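Local coordinates for protein sucrose 6(F)-phosphate phosphorylase (Thermoanaerobacterium thermosaccharolyticum DSM 571, PDB 6S9V) that belongs to the alpha-amylase family of enzymes and is built around a closed eight-stranded parallel beta/alpha barrel with a separate antiparallel sheet of five strands, at residues 106-111 against 190-195; 377-382 against 389-394. All blocks are in the same frame, centred on the assembly; numbering follows the deposited sequence.

Interaction 1 of 2, residues 106-111 against 190-195; sequences SIYFQD and REFLLE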
loop_
_atom_site.group_PDB
_atom_site.type_symbol
_atom_site.label_atom_id
_atom_site.label_comp_id
_atom_site.label_asym_id
_atom_site.label_seq_id
_atom_site.Cartn_x
_atom_site.Cartn_y
_atom_site.Cartn_z
ATOM N N SER A 106 -6.796 -21.754 8.196
ATOM C CA SER A 106 -6.974 -22.371 6.891
ATOM C C SER A 106 -6.958 -23.895 7.019
ATOM O O SER A 106 -6.384 -24.462 7.952
ATOM C CB SER A 106 -5.876 -21.915 5.935
ATOM O OG SER A 106 -4.600 -22.322 6.402
ATOM N N ILE A 107 -7.596 -24.564 6.051
ATOM C CA ILE A 107 -7.618 -26.020 6.061
ATOM C C ILE A 107 -6.191 -26.558 6.042
ATOM O O ILE A 107 -5.875 -27.557 6.694
ATOM C CB ILE A 107 -8.447 -26.561 4.881
ATOM C CG1 ILE A 107 -8.617 -28.079 5.002
ATOM C CG2 ILE A 107 -7.794 -26.181 3.544
ATOM C CD1 ILE A 107 -9.519 -28.694 3.940
ATOM N N TYR A 108 -5.297 -25.866 5.330
ATOM C CA TYR A 108 -3.927 -26.351 5.190
ATOM C C TYR A 108 -3.252 -26.453 6.550
ATOM O O TYR A 108 -2.670 -27.485 6.896
ATOM C CB TYR A 108 -3.143 -25.405 4.281
ATOM C CG TYR A 108 -3.882 -25.062 3.008
ATOM C CD1 TYR A 108 -4.087 -26.008 2.021
ATOM C CD2 TYR A 108 -4.418 -23.795 2.825
ATOM C CE1 TYR A 108 -4.783 -25.693 0.868
ATOM C CE2 TYR A 108 -5.117 -23.474 1.679
ATOM C CZ TYR A 108 -5.295 -24.429 0.705
ATOM O OH TYR A 108 -5.994 -24.111 -0.437
ATOM N N PHE A 109 -3.346 -25.392 7.352
ATOM C CA PHE A 109 -2.680 -25.417 8.646
ATOM C C PHE A 109 -3.449 -26.213 9.692
ATOM O O PHE A 109 -2.828 -26.853 10.549
ATOM C CB PHE A 109 -2.440 -24.005 9.165
ATOM C CG PHE A 109 -1.460 -23.962 10.295
ATOM C CD1 PHE A 109 -0.109 -24.160 10.057
ATOM C CD2 PHE A 109 -1.884 -23.772 11.594
ATOM C CE1 PHE A 109 0.797 -24.152 11.095
ATOM C CE2 PHE A 109 -0.981 -23.752 12.630
ATOM C CZ PHE A 109 0.360 -23.939 12.382
ATOM N N GLN A 110 -4.785 -26.194 9.658
ATOM C CA GLN A 110 -5.527 -27.000 10.622
ATOM C C GLN A 110 -5.289 -28.489 10.390
ATOM O O GLN A 110 -5.240 -29.272 11.348
ATOM C CB GLN A 110 -7.016 -26.652 10.596
ATOM C CG GLN A 110 -7.272 -25.273 11.204
ATOM C CD GLN A 110 -8.734 -24.967 11.452
ATOM O OE1 GLN A 110 -9.105 -24.572 12.563
ATOM N NE2 GLN A 110 -9.569 -25.152 10.440
ATOM N N ASP A 111 -5.157 -28.903 9.126
ATOM C CA ASP A 111 -4.824 -30.298 8.846
ATOM C C ASP A 111 -3.451 -30.634 9.411
ATOM O O ASP A 111 -3.262 -31.690 10.025
ATOM C CB ASP A 111 -4.865 -30.549 7.339
ATOM C CG ASP A 111 -4.824 -32.022 6.988
ATOM O OD1 ASP A 111 -5.878 -32.684 7.077
ATOM O OD2 ASP A 111 -3.743 -32.515 6.613
ATOM N N ARG A 190 3.711 -22.947 -4.245
ATOM C CA ARG A 190 3.656 -22.330 -5.565
ATOM C C ARG A 190 2.374 -22.720 -6.283
ATOM O O ARG A 190 1.761 -21.883 -6.956
ATOM C CB ARG A 190 4.897 -22.704 -6.371
ATOM C CG ARG A 190 6.143 -22.139 -5.711
ATOM C CD ARG A 190 7.354 -22.086 -6.596
ATOM N NE ARG A 190 8.387 -21.287 -5.934
ATOM C CZ ARG A 190 9.418 -20.711 -6.544
ATOM N NH1 ARG A 190 9.578 -20.829 -7.857
ATOM N NH2 ARG A 190 10.290 -20.008 -5.831
ATOM N N GLU A 191 1.931 -23.973 -6.118
ATOM C CA GLU A 191 0.645 -24.391 -6.666
ATOM C C GLU A 191 -0.494 -23.597 -6.040
ATOM O O GLU A 191 -1.437 -23.188 -6.731
ATOM C CB GLU A 191 0.429 -25.886 -6.414
ATOM C CG GLU A 191 1.323 -26.815 -7.219
ATOM C CD GLU A 191 1.160 -28.274 -6.815
ATOM O OE1 GLU A 191 0.617 -28.541 -5.723
ATOM O OE2 GLU A 191 1.574 -29.159 -7.591
ATOM N N PHE A 192 -0.430 -23.397 -4.722
ATOM C CA PHE A 192 -1.433 -22.612 -4.008
ATOM C C PHE A 192 -1.510 -21.189 -4.542
ATOM O O PHE A 192 -2.598 -20.683 -4.838
ATOM C CB PHE A 192 -1.096 -22.625 -2.516
ATOM C CG PHE A 192 -1.945 -21.717 -1.676
ATOM C CD1 PHE A 192 -3.255 -22.054 -1.370
ATOM C CD2 PHE A 192 -1.425 -20.541 -1.170
ATOM C CE1 PHE A 192 -4.034 -21.221 -0.586
ATOM C CE2 PHE A 192 -2.201 -19.707 -0.379
ATOM C CZ PHE A 192 -3.503 -20.053 -0.088
ATOM N N LEU A 193 -0.359 -20.531 -4.692
ATOM C CA LEU A 193 -0.351 -19.163 -5.192
ATOM C C LEU A 193 -0.859 -19.104 -6.628
ATOM O O LEU A 193 -1.592 -18.179 -6.993
ATOM C CB LEU A 193 1.054 -18.568 -5.089
ATOM C CG LEU A 193 1.652 -18.470 -3.682
ATOM C CD1 LEU A 193 3.063 -17.913 -3.744
ATOM C CD2 LEU A 193 0.785 -17.618 -2.764
ATOM N N LEU A 194 -0.474 -20.083 -7.459
ATOM C CA LEU A 194 -0.977 -20.138 -8.829
ATOM C C LEU A 194 -2.495 -20.249 -8.863
ATOM O O LEU A 194 -3.150 -19.653 -9.727
ATOM C CB LEU A 194 -0.365 -21.323 -9.574
ATOM C CG LEU A 194 1.097 -21.259 -9.989
ATOM C CD1 LEU A 194 1.395 -22.396 -10.959
ATOM C CD2 LEU A 194 1.410 -19.928 -10.623
ATOM N N GLU A 195 -3.072 -21.037 -7.952
ATOM C CA GLU A 195 -4.520 -21.174 -7.905
ATOM C C GLU A 195 -5.190 -19.855 -7.541
ATOM O O GLU A 195 -6.295 -19.574 -8.014
ATOM C CB GLU A 195 -4.913 -22.261 -6.901
ATOM C CG GLU A 195 -6.417 -22.463 -6.759
ATOM C CD GLU A 195 -7.095 -22.805 -8.073
ATOM O OE1 GLU A 195 -6.449 -23.440 -8.935
ATOM O OE2 GLU A 195 -8.270 -22.413 -8.253
#

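Interaction 2 of 2, residues 377-382 against 389-394; sequences AARAIQ and PQVYYV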
loop_
_atom_site.group_PDB
_atom_site.type_symbol
_atom_site.label_atom_id
_atom_site.label_comp_id
_atom_site.label_asym_id
_atom_site.label_seq_id
_atom_site.Cartn_x
_atom_site.Cartn_y
_atom_site.Cartn_z
ATOM N N ALA A 377 -3.252 21.341 -2.115
ATOM C CA ALA A 377 -1.921 21.486 -2.696
ATOM C C ALA A 377 -1.174 20.158 -2.693
ATOM O O ALA A 377 -0.525 19.798 -3.687
ATOM C CB ALA A 377 -1.130 22.556 -1.946
ATOM N N ALA A 378 -1.282 19.404 -1.593
ATOM C CA ALA A 378 -0.661 18.089 -1.487
ATOM C C ALA A 378 -1.151 17.142 -2.576
ATOM O O ALA A 378 -0.353 16.430 -3.206
ATOM C CB ALA A 378 -0.947 17.500 -0.106
ATOM N N ARG A 379 -2.467 17.085 -2.784
ATOM C CA ARG A 379 -3.020 16.205 -3.810
ATOM C C ARG A 379 -2.633 16.677 -5.207
ATOM O O ARG A 379 -2.401 15.856 -6.100
ATOM C CB ARG A 379 -4.545 16.130 -3.672
ATOM C CG ARG A 379 -5.015 15.374 -2.423
ATOM C CD ARG A 379 -4.825 13.867 -2.566
ATOM N NE ARG A 379 -5.334 13.175 -1.386
ATOM C CZ ARG A 379 -5.041 11.928 -1.044
ATOM N NH1 ARG A 379 -4.232 11.188 -1.795
ATOM N NH2 ARG A 379 -5.556 11.421 0.070
ATOM N N ALA A 380 -2.581 17.996 -5.429
ATOM C CA ALA A 380 -2.130 18.495 -6.725
ATOM C C ALA A 380 -0.699 18.050 -7.008
ATOM O O ALA A 380 -0.388 17.564 -8.107
ATOM C CB ALA A 380 -2.236 20.022 -6.774
ATOM N N ILE A 381 0.188 18.203 -6.024
ATOM C CA ILE A 381 1.556 17.715 -6.165
ATOM C C ILE A 381 1.546 16.230 -6.498
ATOM O O ILE A 381 2.232 15.774 -7.420
ATOM C CB ILE A 381 2.368 17.988 -4.889
ATOM C CG1 ILE A 381 2.556 19.489 -4.664
ATOM C CG2 ILE A 381 3.718 17.270 -4.979
ATOM C CD1 ILE A 381 3.020 19.823 -3.246
ATOM N N GLN A 382 0.772 15.450 -5.740
ATOM C CA GLN A 382 0.694 14.016 -5.995
ATOM C C GLN A 382 0.259 13.737 -7.428
ATOM O O GLN A 382 0.874 12.927 -8.132
ATOM C CB GLN A 382 -0.281 13.355 -5.018
ATOM C CG GLN A 382 -0.303 11.835 -5.150
ATOM C CD GLN A 382 -1.588 11.198 -4.662
ATOM O OE1 GLN A 382 -2.385 11.817 -3.959
ATOM N NE2 GLN A 382 -1.779 9.938 -5.025
ATOM N N PRO A 389 -1.751 7.565 -9.629
ATOM C CA PRO A 389 -2.148 8.139 -8.335
ATOM C C PRO A 389 -3.271 7.354 -7.667
ATOM O O PRO A 389 -4.273 7.014 -8.300
ATOM C CB PRO A 389 -2.604 9.559 -8.697
ATOM C CG PRO A 389 -2.864 9.549 -10.183
ATOM C CD PRO A 389 -2.399 8.239 -10.769
ATOM N N GLN A 390 -3.098 7.093 -6.370
ATOM C CA GLN A 390 -4.084 6.425 -5.534
ATOM C C GLN A 390 -4.521 7.354 -4.418
ATOM O O GLN A 390 -3.691 8.059 -3.833
ATOM C CB GLN A 390 -3.518 5.145 -4.919
ATOM C CG GLN A 390 -3.044 4.143 -5.941
ATOM C CD GLN A 390 -2.776 2.795 -5.335
ATOM O OE1 GLN A 390 -2.165 2.696 -4.276
ATOM N NE2 GLN A 390 -3.233 1.742 -6.003
ATOM N N VAL A 391 -5.820 7.348 -4.129
ATOM C CA VAL A 391 -6.404 8.143 -3.051
ATOM C C VAL A 391 -7.050 7.184 -2.058
ATOM O O VAL A 391 -7.939 6.401 -2.424
ATOM C CB VAL A 391 -7.433 9.160 -3.571
ATOM C CG1 VAL A 391 -8.130 9.877 -2.407
ATOM C CG2 VAL A 391 -6.757 10.180 -4.482
ATOM N N TYR A 392 -6.591 7.233 -0.813
ATOM C CA TYR A 392 -7.184 6.423 0.247
ATOM C C TYR A 392 -8.534 7.003 0.659
ATOM O O TYR A 392 -8.724 8.222 0.670
ATOM C CB TYR A 392 -6.205 6.371 1.416
ATOM C CG TYR A 392 -6.563 5.492 2.585
ATOM C CD1 TYR A 392 -6.661 4.118 2.452
ATOM C CD2 TYR A 392 -6.757 6.046 3.843
ATOM C CE1 TYR A 392 -6.954 3.316 3.537
ATOM C CE2 TYR A 392 -7.052 5.253 4.934
ATOM C CZ TYR A 392 -7.144 3.896 4.776
ATOM O OH TYR A 392 -7.437 3.113 5.856
ATOM N N TYR A 393 -9.479 6.117 1.008
ATOM C CA TYR A 393 -10.866 6.544 1.189
ATOM C C TYR A 393 -11.004 7.571 2.308
ATOM O O TYR A 393 -11.837 8.480 2.219
ATOM C CB TYR A 393 -11.771 5.336 1.456
ATOM C CG TYR A 393 -11.627 4.719 2.834
ATOM C CD1 TYR A 393 -10.565 3.875 3.119
ATOM C CD2 TYR A 393 -12.550 4.981 3.846
ATOM C CE1 TYR A 393 -10.420 3.303 4.365
ATOM C CE2 TYR A 393 -12.406 4.419 5.101
ATOM C CZ TYR A 393 -11.339 3.579 5.352
ATOM O OH TYR A 393 -11.177 3.001 6.587
ATOM N N VAL A 394 -10.207 7.453 3.371
ATOM C CA VAL A 394 -10.298 8.441 4.445
ATOM C C VAL A 394 -9.894 9.816 3.928
ATOM O O VAL A 394 -10.558 10.822 4.209
ATOM C CB VAL A 394 -9.440 8.015 5.653
ATOM C CG1 VAL A 394 -9.424 9.132 6.730
ATOM C CG2 VAL A 394 -9.960 6.715 6.235
HETATM O O HOH W 1 -3.407 8.506 -1.274
#

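Interaction 1 of 2, residues 106-111 against 190-195
Tyr-108 pushes its phenol over to the ring of Phe-192, and this single aromatic pair is the whole contact between residues 106-111 and 190-195, on helices 107-115 and 187-202. The setting is the alpha-amylase type of beta/alpha barrel. Here the chain leaves barrel strand 92-97 for a long excursion, consistent with the inserted domain B of this family, before helix 187-202 leads it back to strand 207-210. The pair illustrates how two distant helices can be joined by one pair of rings, since the nearest alpha carbons, those of Tyr-108 and Phe-192, are 10.2 Å apart. Each side chain sets out toward the other helix, but by a different route: Tyr-108 has CG anti to its carbonyl carbon (chi1 -48°), whereas in Phe-192 the same atom is trans to the amide nitrogen (chi1 173°). The rings meet at a steep slant, with planes at 76° and centroids 5.1 Å apart, a geometry that is neither a parallel stack nor a true edge-to-face pair. Closest are Tyr-108 CE2 and Phe-192 CE1, at 3.4 Å, a snug van der Waals touch. Neighbours help to set the phenol. Ile-107, one residue back on the same helix, lays its CG2 over the centre of one face, 3.9 Å above the plane, and Tyr-121 meets the ring edge-to-face. The start of the tyrosine's helix is capped by Ser-106, whose OG takes a weak bond from Phe-109 N and is also hydrogen-bonded to the carbonyl of Ser-103. On the other helix, Leu-193 and Leu-194 pack on helix 230-244, next in the barrel. The hydroxyl also takes part in the ring contact: Tyr-108 OH is 3.5 Å from Phe-192 CE1 and 3.6 Å from Phe-192 CD1.

Interaction 2 of 2, residues 377-382 against 389-394
The guanidinium of Arg-379 has Val-391 on one face, the methyl CG1 standing 3.8 Å above its plane and displaced toward the rim, while its edge faces the carboxamide of Gln-382 and a water. At that edge Arg-379 NH1 donates to Gln-382 OE1 over 2.9 Å, nearly within the guanidinium plane. The carboxamide is thereby gripped at both ends, for Gln-382 NE2 donates to Gln-390 O at 2.9 Å, with an N-H...O angle of 158°. The amide holds this acceptor close to its own plane, yet from the carbonyl's side the nitrogen sits 40° above the plane. Gln-382 reaches so far because CG is anti to the backbone N and the chain beyond it is extended; Arg-379, by contrast, bends at chi2. Such pairing belongs to the beta/alpha barrel: helix 372-384 packs outside the last strand of the barrel, 388-392, and the two local axes run 9.9 Å apart and roughly antiparallel, at 149°. The arrangement shows how a buried charge can be housed between helix and strand. Arg-379 NH2 forms a salt bridge with Asp-307 and a hydrogen bond with Tyr-375 OH, and Gln-382 NE2 has a further weak bond to Thr-304 OG1. On the strand, the CA-CB bond of Gln-390 points away from the helix, and its NE2 is hydrogen-bonded to Gln-22 OE1. The water accepts from Arg-379 NH1 at 2.9 Å and lies 2.6 Å from Gln-390 O, while Pro-389 CB rests 3.8 Å from Gln-382 NE2.

In the fold
Read from the N terminus, the chain passes through barrel strands 22-25, 51-54 and 92-97 before interaction 1 opens. That contact closes a loop of 78 residues, rich in irregular structure, which ends on the helix leading to strand 207-210. Four more barrel strands follow, to 302-304, and then interaction 2 opens, closing a six-residue connection that takes in the end of helix 372-384 and the start of strand 388-392. The two are thus in series, neither nested nor crossing. They lie on opposite sides of the chain's centre, their own centres about 37 Å apart: one ties the excursion to the barrel's rim of helices, the other joins helix to barrel wall, where strand 388-392 meets strand 22-25.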